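Local coordinates for protein probable transcriptional regulator (Pseudomonas aeruginosa, PDB 2FBI) that probably binds DNA as a dimeric transcriptional regulator of the MarR family, through a winged helix-turn-helix domain, at residues 8-11 against 12-16; 27-31 against 32-36; 54-57 against 58-62; 68-71 against 72-76. One frame throughout, in Å; residues are numbered along the deposited sequence. Where two conformers were deposited one is given.

Contact 1: residues 8-11 against 12-16; sequences PSLT and LTLLQ
Ser9 and Leu12 meet at an N-cap, the start of helix 10-22 in this MarR-type regulator. Ser9 OG accepts from Leu12 N at 3.0 Å, with an N-H...O angle of 158°, and so takes up an amide of the first turn that has no preceding helical carbonyl to serve it. The hydroxyl gets there because OG stands anti to its own backbone N (chi1 174°), and it lies close to Leu12 CB as well. Thr11 OG1 donates a weak bond to the same Ser9 OG.

A second polar group gathers on the Ser9 carbonyl. Ser9 O accepts Thr13 N at 2.9 Å and also the Thr13 hydroxyl, OG1, at 2.7 Å; the two donors arrive from opposite faces of the carbonyl plane. With chi1 at -62°, Thr13 turns OG1 back beside its own N, which brings both donors to one oxygen and satisfies a hydroxyl in a buried residue. The regular ladder then continues with Leu14 N to Leu10 O and a longer Leu15 N to Thr11 O.

The apolar part belongs to Leu10 and Leu14, whose side chains cross at a slant. Both pack on helix 124-138, against Leu137 and Leu134 respectively. The second subunit closes over this helix start: its Tyr115 OH is hydrogen-bonded to Leu10 N, and its Leu131 packs on Leu10, placing the cap in the dimer interface. Within the helix itself, the closest approach between the two leucine side chains is Leu10 CG to Leu14 CD1, 3.9 Å.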
ATOM      1  N   PRO A   8       4.095   8.660  15.115  1.00 46.07           N
ATOM      2  CA  PRO A   8       4.416   7.672  14.072  1.00 45.02           C
ATOM      3  C   PRO A   8       3.281   7.564  13.031  1.00 42.92           C
ATOM      4  O   PRO A   8       2.108   7.923  13.329  1.00 43.49           O
ATOM      5  CB  PRO A   8       4.618   6.351  14.848  1.00 45.13           C
ATOM      6  CG  PRO A   8       4.104   6.604  16.212  1.00 45.68           C
ATOM      7  CD  PRO A   8       4.223   8.084  16.463  1.00 46.07           C
ATOM      8  N   SER A   9       3.637   7.157  11.819  1.00 38.93           N
ATOM      9  CA  SER A   9       2.705   7.205  10.719  1.00 35.23           C
ATOM     10  C   SER A   9       2.013   5.880  10.671  1.00 33.89           C
ATOM     11  O   SER A   9       2.641   4.847  10.364  1.00 31.92           O
ATOM     12  CB  SER A   9       3.417   7.486   9.426  1.00 35.66           C
ATOM     13  OG  SER A   9       2.517   7.396   8.343  1.00 35.86           O
ATOM     14  N   LEU A  10       0.723   5.884  11.058  1.00 31.34           N
ATOM     15  CA  LEU A  10      -0.132   4.714  10.853  1.00 29.77           C
ATOM     16  C   LEU A  10      -0.098   4.200   9.408  1.00 28.79           C
ATOM     17  O   LEU A  10       0.031   3.004   9.149  1.00 28.34           O
ATOM     18  CB  LEU A  10      -1.585   5.067  11.140  1.00 29.97           C
ATOM     19  CG  LEU A  10      -2.571   3.894  10.982  1.00 30.15           C
ATOM     20  CD1 LEU A  10      -2.189   2.759  11.939  1.00 32.32           C
ATOM     21  CD2 LEU A  10      -4.041   4.344  11.233  1.00 29.18           C
ATOM     22  N   THR A  11      -0.256   5.113   8.459  1.00 28.12           N
ATOM     23  CA  THR A  11      -0.408   4.697   7.096  1.00 27.52           C
ATOM     24  C   THR A  11       0.941   4.226   6.467  1.00 29.05           C
ATOM     25  O   THR A  11       0.959   3.240   5.703  1.00 29.89           O
ATOM     26  CB  THR A  11      -0.951   5.851   6.253  1.00 28.53           C
ATOM     27  OG1 THR A  11      -0.104   6.963   6.453  1.00 25.96           O
ATOM     28  CG2 THR A  11      -2.413   6.263   6.669  1.00 23.93           C
ATOM     29  N   LEU A  12       2.031   4.955   6.689  1.00 28.48           N
ATOM     30  CA  LEU A  12       3.350   4.429   6.255  1.00 30.25           C
ATOM     31  C   LEU A  12       3.632   3.083   6.931  1.00 29.59           C
ATOM     32  O   LEU A  12       4.028   2.126   6.255  1.00 29.70           O
ATOM     33  CB  LEU A  12       4.467   5.459   6.490  1.00 30.53           C
ATOM     34  CG  LEU A  12       5.938   5.222   6.077  1.00 30.40           C
ATOM     35  CD1 LEU A  12       6.078   4.590   4.708  1.00 28.68           C
ATOM     36  CD2 LEU A  12       6.635   6.632   6.112  1.00 33.80           C
ATOM     37  N   THR A  13       3.312   2.959   8.223  1.00 30.71           N
ATOM     38  CA  THR A  13       3.510   1.681   8.976  1.00 31.90           C
ATOM     39  C   THR A  13       2.675   0.501   8.432  1.00 32.03           C
ATOM     40  O   THR A  13       3.161  -0.635   8.329  1.00 31.68           O
ATOM     41  CB  THR A  13       3.293   1.888  10.492  1.00 32.64           C
ATOM     42  OG1 THR A  13       4.271   2.812  10.940  1.00 35.41           O
ATOM     43  CG2 THR A  13       3.462   0.627  11.302  1.00 33.38           C
ATOM     44  N   LEU A  14       1.420   0.761   8.056  1.00 30.79           N
ATOM     45  CA  LEU A  14       0.615  -0.237   7.307  1.00 29.85           C
ATOM     46  C   LEU A  14       1.309  -0.769   6.042  1.00 29.05           C
ATOM     47  O   LEU A  14       1.261  -1.946   5.747  1.00 28.92           O
ATOM     48  CB  LEU A  14      -0.739   0.385   6.887  1.00 30.67           C
ATOM     49  CG  LEU A  14      -1.733   0.431   8.069  1.00 29.44           C
ATOM     50  CD1 LEU A  14      -2.790   1.547   7.917  1.00 28.38           C
ATOM     51  CD2 LEU A  14      -2.376  -0.904   8.234  1.00 25.25           C
ATOM     52  N   LEU A  15       1.903   0.136   5.294  1.00 28.22           N
ATOM     53  CA  LEU A  15       2.545  -0.158   4.050  1.00 29.50           C
ATOM     54  C   LEU A  15       3.922  -0.922   4.237  1.00 29.68           C
ATOM     55  O   LEU A  15       4.216  -1.882   3.519  1.00 30.96           O
ATOM     56  CB  LEU A  15       2.714   1.185   3.368  1.00 28.70           C
ATOM     57  CG  LEU A  15       2.506   1.431   1.886  1.00 34.04           C
ATOM     58  CD1 LEU A  15       1.345   0.646   1.191  1.00 33.49           C
ATOM     59  CD2 LEU A  15       2.413   2.928   1.611  1.00 28.37           C
ATOM     60  N   GLN A  16       4.709  -0.521   5.216  1.00 29.56           N
ATOM     61  CA  GLN A  16       5.935  -1.283   5.626  1.00 30.37           C
ATOM     62  C   GLN A  16       5.601  -2.673   6.173  1.00 30.93           C
ATOM     63  O   GLN A  16       6.204  -3.657   5.756  1.00 30.60           O
ATOM     64  CB  GLN A  16       6.748  -0.479   6.643  1.00 29.95           C
ATOM     65  CG  GLN A  16       7.218   0.891   6.139  1.00 27.89           C
ATOM     66  CD  GLN A  16       7.751   1.771   7.272  1.00 30.22           C
ATOM     67  OE1 GLN A  16       7.274   1.706   8.382  1.00 34.45           O
ATOM     68  NE2 GLN A  16       8.694   2.637   6.966  1.00 29.71           N
TER

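Contact 2: residues 27-31 against 32-36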
ATOM      1  N   PRO A  27       8.017 -14.324  -4.260  1.00 35.80           N
ATOM      2  CA  PRO A  27       8.647 -15.440  -5.013  1.00 36.28           C
ATOM      3  C   PRO A  27       7.681 -16.374  -5.660  1.00 35.73           C
ATOM      4  O   PRO A  27       7.827 -16.636  -6.852  1.00 37.42           O
ATOM      5  CB  PRO A  27       9.529 -16.109  -3.969  1.00 36.42           C
ATOM      6  CG  PRO A  27       9.854 -15.030  -3.048  1.00 36.88           C
ATOM      7  CD  PRO A  27       8.531 -14.293  -2.884  1.00 35.53           C
ATOM      8  N   SER A  28       6.633 -16.818  -4.977  1.00 35.61           N
ATOM      9  CA  SER A  28       5.656 -17.677  -5.676  1.00 36.52           C
ATOM     10  C   SER A  28       4.907 -16.991  -6.829  1.00 37.31           C
ATOM     11  O   SER A  28       4.535 -17.634  -7.822  1.00 36.95           O
ATOM     12  CB  SER A  28       4.630 -18.285  -4.720  1.00 36.37           C
ATOM     13  OG  SER A  28       5.168 -18.318  -3.403  1.00 38.60           O
ATOM     14  N   LEU A  29       4.610 -15.714  -6.641  1.00 37.63           N
ATOM     15  CA  LEU A  29       4.111 -14.900  -7.730  1.00 38.44           C
ATOM     16  C   LEU A  29       5.259 -14.675  -8.730  1.00 38.53           C
ATOM     17  O   LEU A  29       5.030 -14.829  -9.873  1.00 38.25           O
ATOM     18  CB  LEU A  29       3.556 -13.544  -7.224  1.00 37.67           C
ATOM     19  CG  LEU A  29       2.482 -13.508  -6.111  1.00 35.09           C
ATOM     20  CD1 LEU A  29       2.360 -12.125  -5.568  1.00 37.44           C
ATOM     21  CD2 LEU A  29       1.138 -14.041  -6.628  1.00 35.72           C
ATOM     22  N   ASN A  30       6.459 -14.268  -8.306  1.00 41.45           N
ATOM     23  CA  ASN A  30       7.644 -14.307  -9.222  1.00 44.77           C
ATOM     24  C   ASN A  30       7.573 -15.659  -9.958  1.00 46.93           C
ATOM     25  O   ASN A  30       7.156 -15.727 -11.138  1.00 49.07           O
ATOM     26  CB  ASN A  30       8.996 -14.151  -8.453  1.00 45.08           C
ATOM     27  CG  ASN A  30       9.252 -12.712  -7.934  1.00 45.96           C
ATOM     28  OD1 ASN A  30       8.515 -11.784  -8.272  1.00 46.48           O
ATOM     29  ND2 ASN A  30      10.285 -12.535  -7.106  1.00 42.52           N
ATOM     30  N   GLN A  31       7.811 -16.754  -9.216  1.00 47.82           N
ATOM     31  CA  GLN A  31       7.739 -18.150  -9.786  1.00 48.24           C
ATOM     32  C   GLN A  31       6.548 -18.485 -10.654  1.00 47.14           C
ATOM     33  O   GLN A  31       6.640 -19.367 -11.488  1.00 47.31           O
ATOM     34  CB  GLN A  31       7.926 -19.262  -8.715  1.00 48.52           C
ATOM     35  CG  GLN A  31       9.382 -19.488  -8.303  1.00 50.75           C
ATOM     36  CD  GLN A  31       9.564 -19.745  -6.790  1.00 55.64           C
ATOM     37  OE1 GLN A  31       8.690 -20.334  -6.114  1.00 55.42           O
ATOM     38  NE2 GLN A  31      10.709 -19.303  -6.256  1.00 56.72           N
ATOM     39  N   HIS A  32       5.425 -17.804 -10.493  1.00 47.03           N
ATOM     40  CA  HIS A  32       4.228 -18.198 -11.294  1.00 46.33           C
ATOM     41  C   HIS A  32       3.994 -17.177 -12.424  1.00 45.62           C
ATOM     42  O   HIS A  32       3.030 -17.256 -13.191  1.00 45.08           O
ATOM     43  CB  HIS A  32       2.979 -18.283 -10.426  1.00 47.28           C
ATOM     44  CG  HIS A  32       2.783 -19.600  -9.733  1.00 49.59           C
ATOM     45  ND1 HIS A  32       1.765 -20.469 -10.070  1.00 49.29           N
ATOM     46  CD2 HIS A  32       3.440 -20.176  -8.697  1.00 50.38           C
ATOM     47  CE1 HIS A  32       1.810 -21.528  -9.280  1.00 49.91           C
ATOM     48  NE2 HIS A  32       2.815 -21.375  -8.436  1.00 49.12           N
ATOM     49  N   GLY A  33       4.905 -16.226 -12.527  1.00 45.28           N
ATOM     50  CA  GLY A  33       4.722 -15.152 -13.485  1.00 45.93           C
ATOM     51  C   GLY A  33       3.417 -14.381 -13.306  1.00 45.49           C
ATOM     52  O   GLY A  33       2.591 -14.312 -14.256  1.00 45.09           O
ATOM     53  N   LEU A  34       3.224 -13.863 -12.072  1.00 43.81           N
ATOM     54  CA  LEU A  34       2.302 -12.761 -11.847  1.00 41.42           C
ATOM     55  C   LEU A  34       2.744 -11.637 -10.957  1.00 39.63           C
ATOM     56  O   LEU A  34       3.564 -11.808 -10.026  1.00 38.99           O
ATOM     57  CB  LEU A  34       0.844 -13.156 -11.603  1.00 42.12           C
ATOM     58  CG  LEU A  34       0.012 -14.288 -11.076  1.00 43.86           C
ATOM     59  CD1 LEU A  34      -1.014 -14.573 -12.197  1.00 45.65           C
ATOM     60  CD2 LEU A  34       0.776 -15.521 -10.734  1.00 49.75           C
ATOM     61  N   THR A  35       2.182 -10.464 -11.284  1.00 36.30           N
ATOM     62  CA  THR A  35       2.373  -9.288 -10.501  1.00 33.74           C
ATOM     63  C   THR A  35       1.390  -9.367  -9.363  1.00 31.51           C
ATOM     64  O   THR A  35       0.357  -9.977  -9.482  1.00 31.87           O
ATOM     65  CB  THR A  35       2.144  -7.976 -11.344  1.00 34.74           C
ATOM     66  OG1 THR A  35       0.759  -7.866 -11.750  1.00 31.64           O
ATOM     67  CG2 THR A  35       2.998  -7.998 -12.619  1.00 34.21           C
ATOM     68  N   GLU A  36       1.727  -8.738  -8.257  1.00 31.31           N
ATOM     69  CA  GLU A  36       0.839  -8.618  -7.150  1.00 31.84           C
ATOM     70  C   GLU A  36      -0.528  -7.907  -7.469  1.00 30.94           C
ATOM     71  O   GLU A  36      -1.557  -8.234  -6.837  1.00 30.28           O
ATOM     72  CB  GLU A  36       1.586  -8.008  -5.982  1.00 33.01           C
ATOM     73  CG  GLU A  36       2.116  -6.625  -6.241  1.00 36.33           C
ATOM     74  CD  GLU A  36       3.444  -6.419  -5.523  1.00 41.88           C
ATOM     75  OE1 GLU A  36       4.406  -7.169  -5.852  1.00 43.19           O
ATOM     76  OE2 GLU A  36       3.522  -5.560  -4.608  1.00 44.39           O
TER
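Leu29 O is gripped by two amides where helix 26-32 ends, His32 N and Leu34 N, which come to it from opposite faces of its carbonyl plane. Leu34 N makes the straighter bond, 3.0 Å with an N-H...O angle of 169°, whereas His32 N comes from above the plane at 3.1 Å and bends to 139°. Gly33 N donates to Asn30 O at 2.7 Å. Together with the positive phi of Gly33 (57°), the bonds back into the last turn define a Schellman motif, which ends the helix and turns the chain toward helix 36-48.

The His32 ring presents its edge to Ser28 O, with CD2 2.9 Å from that oxygen. Its far nitrogen, NE2, is hydrogen-bonded to Asp110, which fixes the outer end of the ring. Leu29 and Leu34 pack loosely through their CD2 methyls, 4.4 Å apart, while Leu29 CD1 reaches the backbone of Glu36.

Thr35 is the N-cap of the next helix, and Glu36 forms salt bridges with Arg26 and Arg18. Met107 of helix 98-122 touches Leu29, His32 and Leu34; Leu29 also meets Trp39 of helix 36-48 and Met22 of helix 10-22, so the turn sits where three helices converge.

Contact 3: residues 54-57 against 58-62; sequences YQLA and NQACI
Gln55 and Gln59, one helical turn apart on helix 53-59, run side by side and point the same way. Their amide planes differ by only 1°, and their NE2 atoms are 4.1 Å from each other. Gln55 extends beyond CG, but Gln59 bends at chi2 (-131°), which brings its amide alongside that of Gln55. The polar end of Gln59 is held by Gln48, to whose NE2 its OE1 is hydrogen-bonded. Nearer the backbone, Gln59 CG closes to 3.0 Å of Gln55 O.

Asn58, modelled here in one of two conformers, sets CG beside its own N and folds its amide over Tyr54 O. A water donates to Tyr54 O at 2.8 Å; its weak bond to Asn58 OD1 is doubtful, since it holds only for the conformer given.

Farther along, Ala60 N bonds Leu56 O at 2.8 Å and Ile62 N bonds Ala57 O at 3.0 Å. The latter is nearly straight (174°), lies in the carbonyl plane and spans the turn where Cys61 takes positive phi. Leu56 and Ala60 both pack on Ile44 of helix 36-48, and Leu56, Ala57 and Ile62 on Met67 of helix 64-76.

The helix is thus amphipathic: amides and water occupy its polar side, and Leu56, Ala57 and Ala60 are buried on the side facing the two neighbouring helices of the probable DNA-binding domain.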
ATOM      1  N   TYR A  54     -14.980  -0.311 -11.980  1.00 29.04           N
ATOM      2  CA  TYR A  54     -14.506   0.760 -11.046  1.00 29.70           C
ATOM      3  C   TYR A  54     -14.548   0.284  -9.613  1.00 28.85           C
ATOM      4  O   TYR A  54     -13.651   0.584  -8.756  1.00 27.50           O
ATOM      5  CB  TYR A  54     -15.301   2.093 -11.228  1.00 30.51           C
ATOM      6  CG  TYR A  54     -14.847   2.920 -12.451  1.00 33.40           C
ATOM      7  CD1 TYR A  54     -15.168   2.529 -13.731  1.00 36.44           C
ATOM      8  CD2 TYR A  54     -14.081   4.082 -12.306  1.00 37.28           C
ATOM      9  CE1 TYR A  54     -14.748   3.238 -14.841  1.00 37.23           C
ATOM     10  CE2 TYR A  54     -13.654   4.827 -13.437  1.00 37.93           C
ATOM     11  CZ  TYR A  54     -14.012   4.412 -14.686  1.00 37.85           C
ATOM     12  OH  TYR A  54     -13.592   5.101 -15.822  1.00 39.51           O
ATOM     13  N   GLN A  55     -15.609  -0.450  -9.315  1.00 27.94           N
ATOM     14  CA  GLN A  55     -15.712  -1.114  -8.008  1.00 28.93           C
ATOM     15  C   GLN A  55     -14.509  -2.084  -7.737  1.00 29.27           C
ATOM     16  O   GLN A  55     -14.001  -2.164  -6.601  1.00 29.14           O
ATOM     17  CB  GLN A  55     -17.022  -1.875  -7.990  1.00 29.99           C
ATOM     18  CG  GLN A  55     -17.383  -2.566  -6.745  1.00 35.61           C
ATOM     19  CD  GLN A  55     -18.881  -2.873  -6.688  1.00 42.13           C
ATOM     20  OE1 GLN A  55     -19.698  -2.255  -7.383  1.00 47.74           O
ATOM     21  NE2 GLN A  55     -19.246  -3.810  -5.835  1.00 48.41           N
ATOM     22  N   LEU A  56     -14.100  -2.829  -8.768  1.00 28.08           N
ATOM     23  CA  LEU A  56     -12.991  -3.779  -8.687  1.00 27.41           C
ATOM     24  C   LEU A  56     -11.683  -3.022  -8.387  1.00 29.38           C
ATOM     25  O   LEU A  56     -10.934  -3.387  -7.447  1.00 30.37           O
ATOM     26  CB  LEU A  56     -12.909  -4.565 -10.027  1.00 27.33           C
ATOM     27  CG  LEU A  56     -11.738  -5.551 -10.271  1.00 27.76           C
ATOM     28  CD1 LEU A  56     -11.696  -6.586  -9.122  1.00 24.43           C
ATOM     29  CD2 LEU A  56     -11.828  -6.238 -11.611  1.00 25.74           C
ATOM     30  N   ALA A  57     -11.406  -1.956  -9.153  1.00 29.31           N
ATOM     31  CA  ALA A  57     -10.266  -1.067  -8.855  1.00 31.67           C
ATOM     32  C   ALA A  57     -10.259  -0.537  -7.426  1.00 33.31           C
ATOM     33  O   ALA A  57      -9.191  -0.483  -6.804  1.00 34.33           O
ATOM     34  CB  ALA A  57     -10.154   0.098  -9.882  1.00 30.11           C
ATOM     35  N   ASN A  58     -11.433  -0.181  -6.907  0.50 33.47           N
ATOM     36  CA  ASN A  58     -11.569   0.317  -5.550  0.50 34.49           C
ATOM     37  C   ASN A  58     -11.299  -0.715  -4.462  0.50 35.61           C
ATOM     38  O   ASN A  58     -10.690  -0.391  -3.450  0.50 36.36           O
ATOM     39  CB  ASN A  58     -12.949   0.959  -5.338  0.50 34.40           C
ATOM     40  CG  ASN A  58     -13.029   2.377  -5.898  0.50 33.65           C
ATOM     41  OD1 ASN A  58     -12.018   2.965  -6.275  0.50 32.65           O
ATOM     42  ND2 ASN A  58     -14.243   2.925  -5.954  0.50 34.30           N
ATOM     43  N   GLN A  59     -11.755  -1.947  -4.667  1.00 36.60           N
ATOM     44  CA  GLN A  59     -11.580  -3.009  -3.700  1.00 38.86           C
ATOM     45  C   GLN A  59     -10.183  -3.591  -3.762  1.00 40.62           C
ATOM     46  O   GLN A  59      -9.610  -3.942  -2.713  1.00 41.14           O
ATOM     47  CB  GLN A  59     -12.576  -4.096  -4.016  1.00 40.03           C
ATOM     48  CG  GLN A  59     -13.993  -3.607  -3.929  1.00 41.76           C
ATOM     49  CD  GLN A  59     -14.771  -4.537  -3.133  1.00 46.54           C
ATOM     50  OE1 GLN A  59     -14.205  -5.265  -2.319  1.00 50.67           O
ATOM     51  NE2 GLN A  59     -16.086  -4.537  -3.318  1.00 48.44           N
ATOM     52  N   ALA A  60      -9.664  -3.676  -4.994  1.00 41.84           N
ATOM     53  CA  ALA A  60      -8.377  -4.291  -5.316  1.00 44.05           C
ATOM     54  C   ALA A  60      -7.275  -3.351  -5.068  1.00 45.59           C
ATOM     55  O   ALA A  60      -6.097  -3.741  -5.198  1.00 47.65           O
ATOM     56  CB  ALA A  60      -8.325  -4.745  -6.785  1.00 44.22           C
ATOM     57  N   CYS A  61      -7.635  -2.110  -4.733  1.00 46.35           N
ATOM     58  CA  CYS A  61      -6.672  -1.086  -4.425  1.00 46.70           C
ATOM     59  C   CYS A  61      -5.669  -0.971  -5.598  1.00 48.54           C
ATOM     60  O   CYS A  61      -4.467  -1.287  -5.464  1.00 48.66           O
ATOM     61  CB  CYS A  61      -5.988  -1.407  -3.087  1.00 47.45           C
ATOM     62  SG  CYS A  61      -7.075  -1.156  -1.643  1.00 42.46           S
ATOM     63  N   ILE A  62      -6.207  -0.555  -6.758  1.00 48.46           N
ATOM     64  CA  ILE A  62      -5.433  -0.207  -7.952  1.00 48.13           C
ATOM     65  C   ILE A  62      -5.911   1.176  -8.452  1.00 49.12           C
ATOM     66  O   ILE A  62      -7.099   1.495  -8.382  1.00 48.58           O
ATOM     67  CB  ILE A  62      -5.533  -1.355  -9.002  1.00 48.01           C
ATOM     68  CG1 ILE A  62      -4.813  -2.605  -8.445  1.00 48.33           C
ATOM     69  CG2 ILE A  62      -4.935  -0.944 -10.334  1.00 46.42           C
ATOM     70  CD1 ILE A  62      -5.081  -3.915  -9.144  1.00 46.95           C
TER
HETATM   71  O   HOH W   1     -12.451   3.154  -8.979  1.00 35.86           O

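Contact 4: residues 68-71 against 72-76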
ATOM      1  N   THR A  68      -6.626  -0.248 -16.232  1.00 43.26           N
ATOM      2  CA  THR A  68      -6.861  -0.467 -17.652  1.00 43.80           C
ATOM      3  C   THR A  68      -5.875  -1.477 -18.239  1.00 43.39           C
ATOM      4  O   THR A  68      -6.252  -2.329 -19.046  1.00 43.53           O
ATOM      5  CB  THR A  68      -6.696   0.867 -18.488  1.00 45.31           C
ATOM      6  OG1 THR A  68      -7.471   1.922 -17.900  1.00 45.82           O
ATOM      7  CG2 THR A  68      -7.083   0.682 -19.985  1.00 45.78           C
ATOM      8  N   GLY A  69      -4.605  -1.335 -17.865  1.00 42.40           N
ATOM      9  CA  GLY A  69      -3.564  -2.203 -18.373  1.00 41.01           C
ATOM     10  C   GLY A  69      -3.634  -3.537 -17.639  1.00 39.97           C
ATOM     11  O   GLY A  69      -3.490  -4.583 -18.271  1.00 39.50           O
ATOM     12  N   VAL A  70      -3.877  -3.500 -16.316  1.00 38.27           N
ATOM     13  CA  VAL A  70      -4.040  -4.754 -15.538  1.00 36.47           C
ATOM     14  C   VAL A  70      -5.112  -5.644 -16.189  1.00 35.48           C
ATOM     15  O   VAL A  70      -4.813  -6.760 -16.596  1.00 34.91           O
ATOM     16  CB  VAL A  70      -4.241  -4.524 -14.026  1.00 36.51           C
ATOM     17  CG1 VAL A  70      -4.521  -5.867 -13.298  1.00 34.50           C
ATOM     18  CG2 VAL A  70      -3.013  -3.907 -13.442  1.00 35.70           C
ATOM     19  N   LEU A  71      -6.317  -5.115 -16.389  1.00 34.47           N
ATOM     20  CA  LEU A  71      -7.370  -5.861 -17.060  1.00 35.43           C
ATOM     21  C   LEU A  71      -7.082  -6.275 -18.502  1.00 35.91           C
ATOM     22  O   LEU A  71      -7.388  -7.417 -18.861  1.00 34.91           O
ATOM     23  CB  LEU A  71      -8.743  -5.182 -16.940  1.00 35.38           C
ATOM     24  CG  LEU A  71      -9.142  -4.911 -15.493  1.00 36.59           C
ATOM     25  CD1 LEU A  71     -10.376  -4.049 -15.495  1.00 41.27           C
ATOM     26  CD2 LEU A  71      -9.342  -6.215 -14.638  1.00 35.64           C
ATOM     27  N   ALA A  72      -6.524  -5.382 -19.339  1.00 36.22           N
ATOM     28  CA  ALA A  72      -6.279  -5.766 -20.739  1.00 36.69           C
ATOM     29  C   ALA A  72      -5.237  -6.886 -20.866  1.00 36.98           C
ATOM     30  O   ALA A  72      -5.373  -7.758 -21.735  1.00 37.76           O
ATOM     31  CB  ALA A  72      -5.891  -4.527 -21.645  1.00 36.39           C
ATOM     32  N   ARG A  73      -4.212  -6.853 -20.018  1.00 36.27           N
ATOM     33  CA  ARG A  73      -3.230  -7.923 -19.934  1.00 37.23           C
ATOM     34  C   ARG A  73      -3.882  -9.255 -19.520  1.00 37.21           C
ATOM     35  O   ARG A  73      -3.677 -10.271 -20.189  1.00 37.25           O
ATOM     36  CB  ARG A  73      -2.130  -7.563 -18.919  1.00 38.00           C
ATOM     37  CG  ARG A  73      -0.742  -8.083 -19.275  1.00 42.09           C
ATOM     38  CD  ARG A  73      -0.565  -9.536 -18.942  1.00 50.12           C
ATOM     39  NE  ARG A  73       0.823 -10.038 -18.983  1.00 56.02           N
ATOM     40  CZ  ARG A  73       1.843  -9.601 -18.231  1.00 59.11           C
ATOM     41  NH1 ARG A  73       1.719  -8.565 -17.394  1.00 62.59           N
ATOM     42  NH2 ARG A  73       3.025 -10.176 -18.344  1.00 59.73           N
ATOM     43  N   LEU A  74      -4.687  -9.230 -18.442  1.00 36.58           N
ATOM     44  CA  LEU A  74      -5.303 -10.425 -17.892  1.00 35.85           C
ATOM     45  C   LEU A  74      -6.319 -10.952 -18.853  1.00 36.62           C
ATOM     46  O   LEU A  74      -6.450 -12.163 -19.040  1.00 35.18           O
ATOM     47  CB  LEU A  74      -5.960 -10.143 -16.554  1.00 35.44           C
ATOM     48  CG  LEU A  74      -5.098  -9.998 -15.322  1.00 34.21           C
ATOM     49  CD1 LEU A  74      -6.067  -9.647 -14.194  1.00 33.21           C
ATOM     50  CD2 LEU A  74      -4.290 -11.286 -14.973  1.00 34.70           C
ATOM     51  N   GLU A  75      -7.043 -10.041 -19.495  1.00 37.85           N
ATOM     52  CA  GLU A  75      -7.928 -10.431 -20.568  1.00 39.17           C
ATOM     53  C   GLU A  75      -7.151 -11.079 -21.766  1.00 40.33           C
ATOM     54  O   GLU A  75      -7.596 -12.101 -22.339  1.00 39.29           O
ATOM     55  CB  GLU A  75      -8.724  -9.226 -21.004  1.00 38.76           C
ATOM     56  CG  GLU A  75      -9.737  -9.481 -22.070  1.00 43.38           C
ATOM     57  CD  GLU A  75     -10.381  -8.165 -22.535  1.00 49.78           C
ATOM     58  OE1 GLU A  75      -9.632  -7.206 -22.877  1.00 52.14           O
ATOM     59  OE2 GLU A  75     -11.623  -8.088 -22.542  1.00 50.53           O
ATOM     60  N   ARG A  76      -5.992 -10.509 -22.108  1.00 41.37           N
ATOM     61  CA  ARG A  76      -5.188 -11.027 -23.229  1.00 42.77           C
ATOM     62  C   ARG A  76      -4.661 -12.445 -22.927  1.00 41.96           C
ATOM     63  O   ARG A  76      -4.522 -13.285 -23.836  1.00 41.39           O
ATOM     64  CB  ARG A  76      -4.039 -10.060 -23.568  1.00 42.42           C
ATOM     65  CG  ARG A  76      -3.114 -10.465 -24.755  1.00 43.43           C
ATOM     66  CD  ARG A  76      -1.823  -9.630 -24.765  1.00 46.28           C
ATOM     67  NE  ARG A  76      -0.839 -10.091 -23.759  1.00 57.00           N
ATOM     68  CZ  ARG A  76      -0.085  -9.285 -22.979  1.00 61.12           C
ATOM     69  NH1 ARG A  76       0.781  -9.815 -22.106  1.00 62.33           N
ATOM     70  NH2 ARG A  76      -0.195  -7.947 -23.041  1.00 60.66           N
TER
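Glu75 N donates to Leu71 O at 2.7 Å, the shortest of four consecutive i to i+4 bonds that hold this part of helix 64-76. Arg73 N to Gly69 O is 3.0 Å and the straightest of the four, with an N-H...O angle of 167°. Leu74 N reaches Val70 O at 3.1 Å in the carbonyl plane, and Ala72 N meets Thr68 O at the same length. The unbroken ladder is direct evidence of regular alpha-helix across the junction.

Glu75 CB lies 3.1 Å from Leu71 O. From there the Glu75 chain runs out extended, with CG anti to the backbone N (chi1 -177°), and its carboxylate forms a salt bridge with Arg82. Arg73 instead bends at chi2 (-79°); its guanidinium group makes a long, weak ion pair with Asp77.

Val70 and Leu74 supply the apolar side-chain contact, lying side by side and pointing the same way, with Val70 CG1 4.2 Å from Leu74 CD1. In the MarR family this helix corresponds to the second of the helix-turn-helix, the probable DNA-recognition helix; its exposed face here includes Thr68 and Gly69.

The apolar pair rests on Val41 of helix 36-48, and Leu74 also meets Gln38 there. Toward strand 80-85, Leu71 lies against Arg82, while Leu74 and Glu75 touch Val80, so the helix is wedged between helix 36-48 and the first strand of the wing.

How the contacts relate
The four contacts follow in series from the N terminus, each spanning a few consecutive residues; none nests in or crosses another. Contact 1 starts helix 10-22 in the dimer interface. Contact 2 closes the turn joining helix 26-32 to helix 36-48, about 25 Å from contact 1 between centres. Contact 3 spans the last part of helix 53-59 and the turn after it, and contact 4 lies in helix 64-76, which follows. These last two touch directly, through Leu56 CD2 and Leu71 CD2 at 3.9 Å, joining the two helices of the helix-turn-helix. Contacts 1 and 3 also meet across the dimer: Gln16 NE2 of one subunit is hydrogen-bonded to Gln59 O of the other.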